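Side-chain contacts in probable oxidoreductase protein (Rhizobium etli, PDB 4FB5), which is probably an oxidoreductase of the GFO/IDH/MocA family, expected to bind a nucleotide cofactor in its Rossmann-fold domain: residues 71-74 with 75-79; 33-36 with 37-41. All blocks are in the same frame, centred on the assembly; numbering follows the deposited sequence.

Contact 1 of 2, residues 71-74 with 75-79; sequences EARA and GEFGF
Arg73 and Phe77 sit one helical turn apart, and their side chains run out beside each other: the aliphatic CD of Arg73 comes within 4.2 Å of CZ of Phe77. That CZ lies obliquely to the guanidinium, and the touch is made by the aliphatic CD. Phe77 CG stands anti to its own carbonyl carbon (chi1 -56°), which turns the ring back along the helix, with CG 3.7 Å from the carbonyl O of Arg73. That same oxygen accepts the amide of Phe77, Phe77 N to Arg73 O being 2.8 Å, and so meets both the backbone and the ring of one residue. Glu76 takes the same first torsion and then extends; its CB rests 3.4 Å from Arg73 O and its CG packs on Ala72 O. The charged atoms of Glu76 and Arg73 are not in contact, OE1 to NH1 being 4.8 Å, though they may attract; OE1 also has a long, weak ion pair with Arg331 of the second subunit. The helix finishes in a Schellman motif. Gly78 turns to positive phi (87°), and Ala74 O receives a weak bond from Gly78 N and a firmer one, 3.0 Å, from Phe79 N, which approaches in the carbonyl plane. Phe79 then leads its ring away from the helix. Around helix 70-77, Phe77 packs on Lys38 of helix 35-44, Phe79 on Leu59 and Leu62 of strand 58-63, and Ala74 on Ala82 of strand 81-83, while Glu76 packs on Gly52 of the second subunit.

Contact 2 of 2, residues 33-36 with 37-41; sequences TGYM and GKCHA
Cys39 lays its CB over one face of the Tyr35 ring, a CH-pi contact 4.2 Å from CB to the ring centroid and 27° off the normal, while its sulfur slides out beyond the phenol end. SG reaches the ring only obliquely, as a sulfur-aromatic contact, and lies 3.6 Å from Tyr35 OH. Four residues apart, the two lie on the same side of the helix, and with both outer groups anti to the backbone N (chi1 -179° for Tyr35, -165° for Cys39) the CB of Cys39 comes over the ring. One residue further along, CD2 of the His40 imidazole comes 3.3 Å from O of Met36, present as selenomethionine, the oxygen that also accepts His40 N. The imidazole is held at both nitrogens, ND1 by Ser99 and NE2 by Glu124, which should fix its rotation. Lys38 stretches away to carbonyl oxygens of Arg331 and Val50 of the second subunit. At the start of the helix Gly34 is the N-cap, its O taking Lys38 N at 3.1 Å. Gly37 packs its CA 4.1 Å from CA of Thr33. Gly32, Gly34 and Gly37 fit the GxGxxG pattern, and the strand-turn-helix is consistent with the dinucleotide-binding turn of a Rossmann fold.

How the contacts relate
From the N terminus, strand 27-31 runs into contact 2 (33-41), where the chain turns into helix 35-44; it then passes through helix 47-51 and strand 58-63 before reaching contact 1 (71-79), which spans nearly all of helix 70-77 and its C-terminal cap. Each is a local contact within one continuous stretch and closes no long loop, so the two follow in series and neither encloses nor crosses the other. Their centres are about 12 Å apart, and side chains join them: Phe77 CD1 meets Ala41 CB at 3.7 Å, and Arg73 CG meets Thr33 OG1 at 3.8 Å. Together they tie two helices of the parallel-sheet domain side by side, and both reach the second subunit.

Contact 1 of 2, residues 71-74 with 75-79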
loop_
_atom_site.group_PDB
_atom_site.type_symbol
_atom_site.label_atom_id
_atom_site.label_comp_id
_atom_site.label_asym_id
_atom_site.label_seq_id
_atom_site.Cartn_x
_atom_site.Cartn_y
_atom_site.Cartn_z
ATOM N N GLU A 71 -16.726 -12.925 41.086
ATOM C CA GLU A 71 -17.597 -11.816 41.516
ATOM C C GLU A 71 -17.135 -10.427 41.041
ATOM O O GLU A 71 -17.956 -9.531 40.847
ATOM C CB GLU A 71 -17.815 -11.823 43.035
ATOM C CG GLU A 71 -19.137 -12.486 43.474
ATOM C CD GLU A 71 -18.933 -13.794 44.265
ATOM O OE1 GLU A 71 -17.775 -14.084 44.660
ATOM O OE2 GLU A 71 -19.932 -14.520 44.502
ATOM N N ALA A 72 -15.829 -10.266 40.852
ATOM C CA ALA A 72 -15.257 -9.020 40.343
ATOM C C ALA A 72 -15.589 -8.831 38.867
ATOM O O ALA A 72 -16.099 -7.778 38.475
ATOM C CB ALA A 72 -13.739 -9.003 40.553
ATOM N N ARG A 73 -15.294 -9.859 38.065
ATOM C CA ARG A 73 -15.545 -9.845 36.630
ATOM C C ARG A 73 -17.032 -9.799 36.341
ATOM O O ARG A 73 -17.465 -9.212 35.340
ATOM C CB ARG A 73 -14.965 -11.093 35.969
ATOM C CG ARG A 73 -13.454 -11.190 35.987
ATOM C CD ARG A 73 -12.780 -10.236 35.012
ATOM N NE ARG A 73 -11.337 -10.421 35.065
ATOM C CZ ARG A 73 -10.477 -9.911 34.192
ATOM N NH1 ARG A 73 -10.906 -9.156 33.175
ATOM N NH2 ARG A 73 -9.178 -10.162 34.334
ATOM N N ALA A 74 -17.793 -10.428 37.232
ATOM C CA ALA A 74 -19.250 -10.447 37.179
ATOM C C ALA A 74 -19.846 -9.035 37.150
ATOM O O ALA A 74 -20.837 -8.782 36.462
ATOM C CB ALA A 74 -19.799 -11.233 38.367
ATOM N N GLY A 75 -19.235 -8.127 37.908
ATOM C CA GLY A 75 -19.611 -6.718 37.892
ATOM C C GLY A 75 -19.263 -6.151 36.534
ATOM O O GLY A 75 -20.158 -5.700 35.817
ATOM N N GLU A 76 -17.972 -6.230 36.177
ATOM C CA GLU A 76 -17.445 -5.728 34.911
ATOM C C GLU A 76 -18.289 -6.076 33.697
ATOM O O GLU A 76 -18.661 -5.199 32.932
ATOM C CB GLU A 76 -15.995 -6.176 34.699
ATOM C CG GLU A 76 -15.039 -5.696 35.798
ATOM C CD GLU A 76 -13.583 -5.572 35.338
ATOM O OE1 GLU A 76 -13.358 -5.173 34.161
ATOM O OE2 GLU A 76 -12.674 -5.855 36.170
ATOM N N PHE A 77 -18.615 -7.351 33.536
ATOM C CA PHE A 77 -19.326 -7.790 32.329
ATOM C C PHE A 77 -20.848 -7.689 32.413
ATOM O O PHE A 77 -21.529 -7.749 31.387
ATOM C CB PHE A 77 -18.920 -9.209 31.916
ATOM C CG PHE A 77 -17.435 -9.394 31.693
ATOM C CD1 PHE A 77 -16.919 -10.678 31.512
ATOM C CD2 PHE A 77 -16.556 -8.295 31.677
ATOM C CE1 PHE A 77 -15.556 -10.884 31.303
ATOM C CE2 PHE A 77 -15.182 -8.471 31.472
ATOM C CZ PHE A 77 -14.669 -9.773 31.280
ATOM N N GLY A 78 -21.384 -7.538 33.620
ATOM C CA GLY A 78 -22.832 -7.374 33.783
ATOM C C GLY A 78 -23.645 -8.657 33.894
ATOM O O GLY A 78 -24.717 -8.764 33.298
ATOM N N PHE A 79 -23.115 -9.611 34.658
ATOM C CA PHE A 79 -23.761 -10.885 34.981
ATOM C C PHE A 79 -24.303 -10.915 36.402
ATOM O O PHE A 79 -23.646 -10.447 37.338
ATOM C CB PHE A 79 -22.751 -12.019 34.877
ATOM C CG PHE A 79 -22.521 -12.486 33.497
ATOM C CD1 PHE A 79 -23.028 -13.700 33.080
ATOM C CD2 PHE A 79 -21.809 -11.705 32.596
ATOM C CE1 PHE A 79 -22.827 -14.139 31.783
ATOM C CE2 PHE A 79 -21.601 -12.134 31.296
ATOM C CZ PHE A 79 -22.108 -13.352 30.890
#

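Contact 2 of 2, residues 33-36 with 37-41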
loop_
_atom_site.group_PDB
_atom_site.type_symbol
_atom_site.label_atom_id
_atom_site.label_comp_id
_atom_site.label_asym_id
_atom_site.label_seq_id
_atom_site.Cartn_x
_atom_site.Cartn_y
_atom_site.Cartn_z
ATOM N N THR A 33 -12.826 -15.881 31.572
ATOM C CA THR A 33 -12.912 -14.399 31.579
ATOM C C THR A 33 -11.675 -13.712 31.048
ATOM O O THR A 33 -11.618 -12.472 31.035
ATOM C CB THR A 33 -13.222 -13.782 32.992
ATOM O OG1 THR A 33 -12.154 -14.067 33.926
ATOM C CG2 THR A 33 -14.558 -14.289 33.531
ATOM N N GLY A 34 -10.689 -14.528 30.648
ATOM C CA GLY A 34 -9.564 -14.082 29.839
ATOM C C GLY A 34 -10.095 -13.438 28.567
ATOM O O GLY A 34 -11.317 -13.307 28.385
ATOM N N TYR A 35 -9.209 -13.037 27.661
ATOM C CA TYR A 35 -9.701 -12.248 26.538
ATOM C C TYR A 35 -10.945 -12.814 25.860
ATOM O O TYR A 35 -11.909 -12.109 25.628
ATOM C CB TYR A 35 -8.662 -11.956 25.462
ATOM C CG TYR A 35 -9.358 -11.120 24.402
ATOM C CD1 TYR A 35 -10.051 -9.929 24.781
ATOM C CD2 TYR A 35 -9.411 -11.530 23.040
ATOM C CE1 TYR A 35 -10.752 -9.168 23.847
ATOM C CE2 TYR A 35 -10.118 -10.754 22.096
ATOM C CZ TYR A 35 -10.784 -9.579 22.519
ATOM O OH TYR A 35 -11.477 -8.798 21.624
HETATM N N MSE A 36 -10.924 -14.081 25.512
HETATM C CA MSE A 36 -12.060 -14.589 24.803
HETATM C C MSE A 36 -13.351 -14.495 25.640
HETATM O O MSE A 36 -14.441 -14.280 25.096
HETATM C CB MSE A 36 -11.760 -15.972 24.253
HETATM C CG MSE A 36 -12.039 -16.075 22.759
HETATM SE SE MSE A 36 -11.255 -14.708 21.549
HETATM C CE MSE A 36 -9.422 -15.442 21.429
ATOM N N GLY A 37 -13.243 -14.569 26.961
ATOM C CA GLY A 37 -14.437 -14.418 27.790
ATOM C C GLY A 37 -15.011 -13.025 27.638
ATOM O O GLY A 37 -16.235 -12.834 27.446
ATOM N N LYS A 38 -14.118 -12.046 27.716
ATOM C CA LYS A 38 -14.491 -10.641 27.556
ATOM C C LYS A 38 -15.193 -10.384 26.231
ATOM O O LYS A 38 -16.168 -9.678 26.160
ATOM C CB LYS A 38 -13.258 -9.751 27.652
ATOM C CG LYS A 38 -13.612 -8.288 27.701
ATOM C CD LYS A 38 -12.516 -7.478 28.328
ATOM C CE LYS A 38 -12.705 -6.047 27.935
ATOM N NZ LYS A 38 -11.738 -5.228 28.656
ATOM N N CYS A 39 -14.680 -10.988 25.187
ATOM C CA CYS A 39 -15.206 -10.808 23.880
ATOM C C CYS A 39 -16.584 -11.480 23.681
ATOM O O CYS A 39 -17.500 -10.843 23.159
ATOM C CB CYS A 39 -14.168 -11.307 22.886
ATOM S SG CYS A 39 -14.481 -10.776 21.207
ATOM N N HIS A 40 -16.768 -12.730 24.101
ATOM C CA HIS A 40 -18.147 -13.254 24.161
ATOM C C HIS A 40 -18.989 -12.261 24.941
ATOM O O HIS A 40 -20.026 -11.832 24.484
ATOM C CB HIS A 40 -18.254 -14.591 24.891
ATOM C CG HIS A 40 -17.793 -15.776 24.099
ATOM N ND1 HIS A 40 -18.535 -16.932 23.998
ATOM C CD2 HIS A 40 -16.665 -15.993 23.381
ATOM C CE1 HIS A 40 -17.898 -17.802 23.237
ATOM N NE2 HIS A 40 -16.754 -17.264 22.859
ATOM N N ALA A 41 -18.538 -11.856 26.123
ATOM C CA ALA A 41 -19.419 -11.044 26.952
ATOM C C ALA A 41 -19.870 -9.766 26.224
ATOM O O ALA A 41 -21.024 -9.370 26.296
ATOM C CB ALA A 41 -18.762 -10.735 28.311
#